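Local coordinates for protein IAA acetyltransferase (Bacillus cereus ATCC 14579, PDB 1Y9K) that is probably an N-acetyltransferase of the GNAT family, transferring an acetyl group to the amine of an as yet unspecified substrate, at residues 8-12 and 13-17. Sequence-based numbering, arbitrary orientation.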
loop_
_atom_site.group_PDB
_atom_site.type_symbol
_atom_site.label_atom_id
_atom_site.label_comp_id
_atom_site.label_asym_id
_atom_site.label_seq_id
_atom_site.Cartn_x
_atom_site.Cartn_y
_atom_site.Cartn_z
ATOM N N GLU A 8 -13.275 2.484 -5.998
ATOM C CA GLU A 8 -13.819 3.833 -5.837
ATOM C C GLU A 8 -13.209 4.559 -4.629
ATOM O O GLU A 8 -12.700 3.930 -3.708
ATOM C CB GLU A 8 -15.373 3.796 -5.766
ATOM C CG GLU A 8 -15.969 2.606 -4.973
ATOM C CD GLU A 8 -17.480 2.384 -5.198
ATOM O OE1 GLU A 8 -17.897 2.045 -6.337
ATOM O OE2 GLU A 8 -18.252 2.518 -4.217
ATOM N N ARG A 9 -13.247 5.885 -4.659
ATOM C CA ARG A 9 -12.890 6.698 -3.503
ATOM C C ARG A 9 -13.876 6.585 -2.354
ATOM O O ARG A 9 -15.087 6.462 -2.559
ATOM C CB ARG A 9 -12.799 8.165 -3.885
ATOM C CG ARG A 9 -11.417 8.564 -4.237
ATOM C CD ARG A 9 -11.036 9.874 -3.607
ATOM N NE ARG A 9 -10.868 9.737 -2.169
ATOM C CZ ARG A 9 -10.607 10.756 -1.364
ATOM N NH1 ARG A 9 -10.475 11.984 -1.860
ATOM N NH2 ARG A 9 -10.474 10.545 -0.065
ATOM N N ILE A 10 -13.345 6.648 -1.139
ATOM C CA ILE A 10 -14.172 6.721 0.047
ATOM C C ILE A 10 -13.716 7.905 0.884
ATOM O O ILE A 10 -12.551 8.295 0.807
ATOM C CB ILE A 10 -14.139 5.409 0.886
ATOM C CG1 ILE A 10 -12.704 5.011 1.225
ATOM C CG2 ILE A 10 -14.885 4.274 0.160
ATOM C CD1 ILE A 10 -12.548 4.455 2.603
ATOM N N PRO A 11 -14.637 8.502 1.666
ATOM C CA PRO A 11 -14.217 9.536 2.613
ATOM C C PRO A 11 -13.442 8.927 3.788
ATOM O O PRO A 11 -13.626 7.752 4.109
ATOM C CB PRO A 11 -15.544 10.134 3.084
ATOM C CG PRO A 11 -16.528 9.045 2.912
ATOM C CD PRO A 11 -16.095 8.263 1.719
ATOM N N LYS A 12 -12.583 9.720 4.416
ATOM C CA LYS A 12 -11.761 9.234 5.535
ATOM C C LYS A 12 -12.565 8.762 6.760
ATOM O O LYS A 12 -12.078 7.959 7.559
ATOM C CB LYS A 12 -10.701 10.271 5.925
ATOM C CG LYS A 12 -11.173 11.710 5.997
ATOM C CD LYS A 12 -9.989 12.637 5.763
ATOM C CE LYS A 12 -10.320 14.101 6.069
ATOM N NZ LYS A 12 -9.248 15.020 5.529
ATOM N N GLU A 13 -13.797 9.254 6.883
ATOM C CA GLU A 13 -14.706 8.871 7.964
ATOM C C GLU A 13 -15.297 7.474 7.753
ATOM O O GLU A 13 -16.040 6.981 8.602
ATOM C CB GLU A 13 -15.854 9.887 8.094
ATOM C CG GLU A 13 -15.413 11.340 8.278
ATOM C CD GLU A 13 -15.195 12.089 6.955
ATOM O OE1 GLU A 13 -15.398 11.490 5.872
ATOM O OE2 GLU A 13 -14.813 13.282 7.004
ATOM N N ALA A 14 -14.968 6.854 6.619
ATOM C CA ALA A 14 -15.531 5.560 6.242
ATOM C C ALA A 14 -14.464 4.523 5.901
ATOM O O ALA A 14 -14.758 3.520 5.251
ATOM C CB ALA A 14 -16.502 5.730 5.067
ATOM N N ILE A 15 -13.233 4.762 6.342
ATOM C CA ILE A 15 -12.116 3.864 6.029
ATOM C C ILE A 15 -12.295 2.449 6.602
ATOM O O ILE A 15 -12.752 2.292 7.737
ATOM C CB ILE A 15 -10.728 4.459 6.440
ATOM C CG1 ILE A 15 -10.706 4.850 7.923
ATOM C CG2 ILE A 15 -10.368 5.645 5.541
ATOM C CD1 ILE A 15 -9.311 4.841 8.567
ATOM N N PRO A 16 -11.967 1.413 5.802
ATOM C CA PRO A 16 -11.898 0.073 6.367
ATOM C C PRO A 16 -10.631 -0.104 7.204
ATOM O O PRO A 16 -9.646 -0.662 6.721
ATOM C CB PRO A 16 -11.880 -0.833 5.130
ATOM C CG PRO A 16 -11.318 0.005 4.042
ATOM C CD PRO A 16 -11.668 1.427 4.356
ATOM N N LYS A 17 -10.665 0.390 8.444
ATOM C CA LYS A 17 -9.588 0.171 9.425
ATOM C C LYS A 17 -9.217 -1.305 9.486
ATOM O O LYS A 17 -8.042 -1.666 9.541
ATOM C CB LYS A 17 -10.034 0.632 10.814
ATOM C CG LYS A 17 -9.469 1.968 11.259
ATOM C CD LYS A 17 -10.178 2.451 12.525
ATOM C CE LYS A 17 -9.338 3.478 13.293
ATOM N NZ LYS A 17 -10.216 4.328 14.160
#
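E13 bends its side chain back to the CB edge of P11 in a type I beta turn, P11 to A14, that carries the chain out of edge strand 6-10 and toward helix 17-23; this is the link from first strand to first helix in the GNAT fold, at the protein surface. K12 and E13 occupy the two central turn positions. The E13 chain is bent at chi2 (88°), which swings the carboxylate back along the turn until OE1 lies 3.1 Å from P11 CB, the two side chains crossing nearly at right angles. Its other oxygen, OE2, stays 6.0 Å from K12 NZ, too far for a salt bridge; that ammonium instead donates to the backbone oxygen of Q35.

A14 closes the turn. Its N donates to P11 O at 3.0 Å, with an N-H...O angle of 151°, and reaches the oxygen from above the carbonyl plane. The methyl CB of A14 sits over the proline ring at CG, 4.0 Å from P11 CG.

I15 then sets both branches against K12 O, CG1 at 3.4 Å, and its CG2 also touches I10 CD1. I10 CD1 is carried there by CG1, which stands between the backbone N and carbonyl carbon of I10 (chi1 54°), and it also packs 3.5 Å from I15 CA.

P16 occupies the N-cap position of helix 17-23 and is the centre of an inverse gamma turn, in which K17 N makes a weak hydrogen bond to I15 O. Its ring joins the loop to the sheet, touching V41 on strand 38-43 as well as V48 and V51 on strand 48-56. On the side of the incoming strand, P16 CD rests against I10 CD1 at 3.6 Å.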